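Side-chain contacts in cytochrome c (Rhodothermus marinus, PDB 3CP5), which binds a single covalently attached heme c and probably works as an electron carrier: residues Glu27-Ala31 with Ala32-Gln36; Glu115-Arg118 with Gln119-Glu122. One frame throughout, in Å; residues are numbered along the deposited sequence.

Interaction 1: residues Glu27-Ala31 with Ala32-Gln36; sequences EQIDA and ALAQQ
The carboxylate of Asp30 lies beneath the start of the Leu33 side chain, and the two side chains cross at about a right angle. Leu33 CB sits almost directly over one face of the carboxylate, with Asp30 CG 3.7 Å from Leu33 CB, and the amide of Leu33 comes to the same face. With CG of Asp30 anti to the backbone N (chi1 176°), the acid swings towards the first turn of helix 31-44, where Asp30 OD1 accepts a hydrogen bond from Leu33 N at 3.2 Å. The donor stands well above the carboxylate plane, 63° out of it, yet the N-H points fairly straight at the oxygen. Asp30 is thus the N-cap of the helix, and its side chain takes up an amide of the first turn, the usual role of an N-cap side chain. The backbone continues the pattern: Ala34 N donates to Asp30 O at 2.9 Å and Gln35 N to Ala31 O at 3.0 Å. Before the cap, Ile29 turns its CG2 branch towards the helix, bringing Ile29 CG2 to 4.0 Å from Ala34 CB. These two residues occupy the positions of a hydrophobic staple, the apolar pair that brackets an N-cap, although the methyl of alanine makes it a slight one. Leu33 carries on past the acid to helix 107-123, touching Glu108 and Ala112, so the capped turn also belongs to a helix-helix interface. Chemically, the contact joins a polar grip to a small apolar one. The negative charge of Asp30 is placed where the helix start presents its amide N-H groups, an electrostatic setting that would be expected to favour the ionised acid.

Interaction 2: residues Glu115-Arg118 with Gln119-Glu122; sequences EYLR and QVAE
Tyr116 and Val120, one helical turn apart, meet through the aromatic face of the first and a single methyl of the second. From CB, a chi1 of 173° sets the ring of Tyr116 opposite the backbone N and beside the carbonyl carbon, and the side chain then slants towards the C-terminal end of the helix, over Val120. Tyr116 CD1 comes first, 4.0 Å from Val120 CG1. Next along the ring, Tyr116 CE1 closes to 3.4 Å from the same Val120 CG1, and CZ is equally near. At the tip, Tyr116 OH is still 3.7 Å from Val120 CG1. The methyl therefore rests over the face but towards the CE1-CZ rim, a CH-pi contact with Val120 CG1 3.8 Å from the ring centroid and 28° off the normal. The other methyl of Val120 turns back to the backbone, with Val120 CG2 3.4 Å from Leu117 O. Beneath the pair, Val120 N donates to Tyr116 O at 2.9 Å, one bond of the regular helical ladder. With an alanine here the ring would be gone, and Val120 CG1 would probably lose the surface it lies on while a gap opened beside Phe41. On another side of the helix, Arg118 NH1 forms a salt bridge to Glu115 OE2, the carboxylate oxygen lying in the guanidinium plane; Arg111 grips that same oxygen from the preceding turn. Tyr116 also meets the ring of Phe41, their planes at about 50°, while Leu117 reaches the vicinity of the heme. An aromatic pair packed between the C-terminal helix, here 107-123, and the helix leading into the first heme-binding cysteine, here 31-44, which ends just before Cys45, is a hallmark of the class I cytochrome c fold.

From the N terminus, the chain passes helix 10-17 and a loop before reaching interaction 1, where that loop gives way to helix 31-44. Much later, interaction 2 forms inside the final helix, 107-123. Both contacts are local, so neither closes a long loop; they lie in series, without nesting or crossing. In space, however, their centres are only about 9 Å apart. A probable hydrogen bond from Asp30 N to Glu115 OE1, 2.8 Å long, joins them, and Ile29 packs on Gln119. Together they tie the loop and the beginning of helix 31-44 to the terminal helix, on the same side of the molecule's centre.

Interaction 1: residues Glu27-Ala31 with Ala32-Gln36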
loop_
_atom_site.group_PDB
_atom_site.type_symbol
_atom_site.label_atom_id
_atom_site.label_comp_id
_atom_site.label_asym_id
_atom_site.label_seq_id
_atom_site.Cartn_x
_atom_site.Cartn_y
_atom_site.Cartn_z
ATOM N N GLU A 27 -1.438 -13.153 -14.618
ATOM C CA GLU A 27 -0.480 -12.527 -15.574
ATOM C C GLU A 27 -0.867 -11.097 -15.908
ATOM O O GLU A 27 -0.146 -10.177 -16.298
ATOM C CB GLU A 27 -0.316 -13.166 -16.948
ATOM C CG GLU A 27 0.327 -12.316 -18.039
ATOM C CD GLU A 27 1.729 -11.788 -17.825
ATOM O OE1 GLU A 27 1.963 -10.705 -17.227
ATOM O OE2 GLU A 27 2.681 -12.466 -18.291
ATOM N N GLN A 28 -2.160 -10.890 -15.775
ATOM C CA GLN A 28 -2.576 -9.534 -16.028
ATOM C C GLN A 28 -3.445 -9.086 -14.874
ATOM O O GLN A 28 -3.948 -9.889 -14.100
ATOM C CB GLN A 28 -3.345 -9.397 -17.298
ATOM C CG GLN A 28 -4.215 -10.535 -17.734
ATOM C CD GLN A 28 -4.006 -10.716 -19.224
ATOM O OE1 GLN A 28 -3.845 -11.823 -19.716
ATOM N NE2 GLN A 28 -4.027 -9.585 -19.907
ATOM N N ILE A 29 -3.578 -7.776 -14.849
ATOM C CA ILE A 29 -4.496 -7.202 -13.893
ATOM C C ILE A 29 -5.912 -7.736 -14.084
ATOM O O ILE A 29 -6.377 -7.826 -15.213
ATOM C CB ILE A 29 -4.450 -5.686 -14.027
ATOM C CG1 ILE A 29 -3.116 -5.175 -13.462
ATOM C CG2 ILE A 29 -5.619 -4.979 -13.349
ATOM C CD1 ILE A 29 -2.704 -3.855 -14.013
ATOM N N ASP A 30 -6.564 -8.067 -12.964
ATOM C CA ASP A 30 -7.979 -8.472 -12.920
ATOM C C ASP A 30 -8.770 -7.185 -12.831
ATOM O O ASP A 30 -8.826 -6.468 -11.844
ATOM C CB ASP A 30 -8.179 -9.386 -11.735
ATOM C CG ASP A 30 -9.575 -9.810 -11.482
ATOM O OD1 ASP A 30 -10.533 -9.109 -11.864
ATOM O OD2 ASP A 30 -9.779 -10.874 -10.836
ATOM N N ALA A 31 -9.407 -6.772 -13.914
ATOM C CA ALA A 31 -9.996 -5.434 -14.004
ATOM C C ALA A 31 -11.112 -5.242 -12.998
ATOM O O ALA A 31 -11.284 -4.161 -12.418
ATOM C CB ALA A 31 -10.447 -5.170 -15.434
ATOM N N ALA A 32 -11.921 -6.266 -12.741
ATOM C CA ALA A 32 -12.984 -6.110 -11.738
ATOM C C ALA A 32 -12.385 -5.932 -10.350
ATOM O O ALA A 32 -12.900 -5.174 -9.500
ATOM C CB ALA A 32 -13.906 -7.301 -11.704
ATOM N N LEU A 33 -11.274 -6.599 -10.033
ATOM C CA LEU A 33 -10.612 -6.463 -8.727
ATOM C C LEU A 33 -9.988 -5.091 -8.572
ATOM O O LEU A 33 -10.152 -4.422 -7.552
ATOM C CB LEU A 33 -9.549 -7.522 -8.597
ATOM C CG LEU A 33 -8.820 -7.590 -7.248
ATOM C CD1 LEU A 33 -9.725 -7.819 -6.056
ATOM C CD2 LEU A 33 -7.720 -8.617 -7.368
ATOM N N ALA A 34 -9.443 -4.567 -9.676
ATOM C CA ALA A 34 -8.923 -3.200 -9.682
ATOM C C ALA A 34 -10.011 -2.140 -9.497
ATOM O O ALA A 34 -9.793 -1.157 -8.825
ATOM C CB ALA A 34 -8.150 -2.929 -10.969
ATOM N N GLN A 35 -11.196 -2.350 -10.069
ATOM C CA GLN A 35 -12.310 -1.433 -9.876
ATOM C C GLN A 35 -12.759 -1.445 -8.430
ATOM O O GLN A 35 -13.029 -0.388 -7.863
ATOM C CB GLN A 35 -13.480 -1.783 -10.828
ATOM C CG GLN A 35 -14.680 -0.844 -10.727
ATOM C CD GLN A 35 -14.141 0.600 -10.841
ATOM O OE1 GLN A 35 -13.707 0.999 -11.929
ATOM N NE2 GLN A 35 -14.153 1.322 -9.732
ATOM N N GLN A 36 -12.868 -2.606 -7.804
ATOM C CA GLN A 36 -13.183 -2.698 -6.375
ATOM C C GLN A 36 -12.127 -1.920 -5.617
ATOM O O GLN A 36 -12.440 -1.099 -4.712
ATOM C CB GLN A 36 -13.211 -4.153 -5.905
ATOM C CG GLN A 36 -13.619 -4.260 -4.439
ATOM C CD GLN A 36 -13.360 -5.583 -3.745
ATOM O OE1 GLN A 36 -12.684 -6.497 -4.230
ATOM N NE2 GLN A 36 -13.925 -5.741 -2.525
#

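Interaction 2: residues Glu115-Arg118 with Gln119-Glu122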
loop_
_atom_site.group_PDB
_atom_site.type_symbol
_atom_site.label_atom_id
_atom_site.label_comp_id
_atom_site.label_asym_id
_atom_site.label_seq_id
_atom_site.Cartn_x
_atom_site.Cartn_y
_atom_site.Cartn_z
ATOM N N GLU A 115 -4.328 -4.230 -6.358
ATOM C CA GLU A 115 -4.673 -4.384 -7.760
ATOM C C GLU A 115 -4.926 -3.029 -8.437
ATOM O O GLU A 115 -4.458 -2.774 -9.575
ATOM C CB GLU A 115 -5.861 -5.321 -7.977
ATOM C CG GLU A 115 -5.837 -5.918 -9.357
ATOM C CD GLU A 115 -4.887 -7.062 -9.600
ATOM O OE1 GLU A 115 -5.136 -7.816 -10.567
ATOM O OE2 GLU A 115 -3.926 -7.227 -8.819
ATOM N N TYR A 116 -5.645 -2.146 -7.758
ATOM C CA TYR A 116 -5.828 -0.785 -8.221
ATOM C C TYR A 116 -4.509 -0.045 -8.375
ATOM O O TYR A 116 -4.240 0.631 -9.385
ATOM C CB TYR A 116 -6.776 -0.034 -7.299
ATOM C CG TYR A 116 -6.886 1.454 -7.609
ATOM C CD1 TYR A 116 -7.434 1.897 -8.792
ATOM C CD2 TYR A 116 -6.468 2.428 -6.734
ATOM C CE1 TYR A 116 -7.552 3.263 -9.078
ATOM C CE2 TYR A 116 -6.569 3.767 -6.992
ATOM C CZ TYR A 116 -7.118 4.197 -8.171
ATOM O OH TYR A 116 -7.212 5.521 -8.461
ATOM N N LEU A 117 -3.622 -0.162 -7.408
ATOM C CA LEU A 117 -2.298 0.444 -7.476
ATOM C C LEU A 117 -1.455 -0.084 -8.635
ATOM O O LEU A 117 -0.750 0.650 -9.305
ATOM C CB LEU A 117 -1.578 0.363 -6.130
ATOM C CG LEU A 117 -2.201 1.159 -4.988
ATOM C CD1 LEU A 117 -1.559 0.777 -3.667
ATOM C CD2 LEU A 117 -2.050 2.648 -5.198
ATOM N N ARG A 118 -1.535 -1.374 -8.973
ATOM C CA ARG A 118 -0.892 -1.937 -10.169
ATOM C C ARG A 118 -1.476 -1.288 -11.427
ATOM O O ARG A 118 -0.756 -0.954 -12.371
ATOM C CB ARG A 118 -1.079 -3.457 -10.220
ATOM C CG ARG A 118 -0.409 -4.215 -9.077
ATOM C CD ARG A 118 -0.710 -5.713 -9.124
ATOM N NE ARG A 118 -0.118 -6.410 -10.265
ATOM C CZ ARG A 118 -0.580 -7.385 -11.006
ATOM N NH1 ARG A 118 -1.779 -7.934 -10.856
ATOM N NH2 ARG A 118 0.124 -7.904 -11.991
ATOM N N GLN A 119 -2.787 -1.065 -11.446
ATOM C CA GLN A 119 -3.429 -0.452 -12.570
ATOM C C GLN A 119 -3.042 0.998 -12.793
ATOM O O GLN A 119 -2.755 1.408 -13.929
ATOM C CB GLN A 119 -4.957 -0.543 -12.439
ATOM C CG GLN A 119 -5.705 -0.008 -13.678
ATOM C CD GLN A 119 -5.451 -0.850 -14.899
ATOM O OE1 GLN A 119 -5.780 -2.037 -14.920
ATOM N NE2 GLN A 119 -4.887 -0.254 -15.941
ATOM N N VAL A 120 -3.020 1.813 -11.760
ATOM C CA VAL A 120 -2.662 3.205 -11.955
ATOM C C VAL A 120 -1.203 3.373 -12.354
ATOM O O VAL A 120 -0.899 4.326 -13.067
ATOM C CB VAL A 120 -3.013 4.080 -10.736
ATOM C CG1 VAL A 120 -4.501 4.033 -10.412
ATOM C CG2 VAL A 120 -2.253 3.693 -9.498
ATOM N N ALA A 121 -0.324 2.447 -11.963
ATOM C CA ALA A 121 1.067 2.473 -12.429
ATOM C C ALA A 121 1.125 2.224 -13.924
ATOM O O ALA A 121 1.942 2.789 -14.595
ATOM C CB ALA A 121 1.917 1.448 -11.667
ATOM N N GLU A 122 0.216 1.431 -14.485
ATOM C CA GLU A 122 0.128 1.240 -15.940
ATOM C C GLU A 122 -0.493 2.421 -16.691
ATOM O O GLU A 122 -0.120 2.719 -17.835
ATOM C CB GLU A 122 -0.699 -0.001 -16.267
ATOM C CG GLU A 122 -0.136 -1.322 -15.811
ATOM C CD GLU A 122 1.129 -1.766 -16.505
ATOM O OE1 GLU A 122 2.131 -1.013 -16.539
ATOM O OE2 GLU A 122 1.169 -2.892 -17.022
#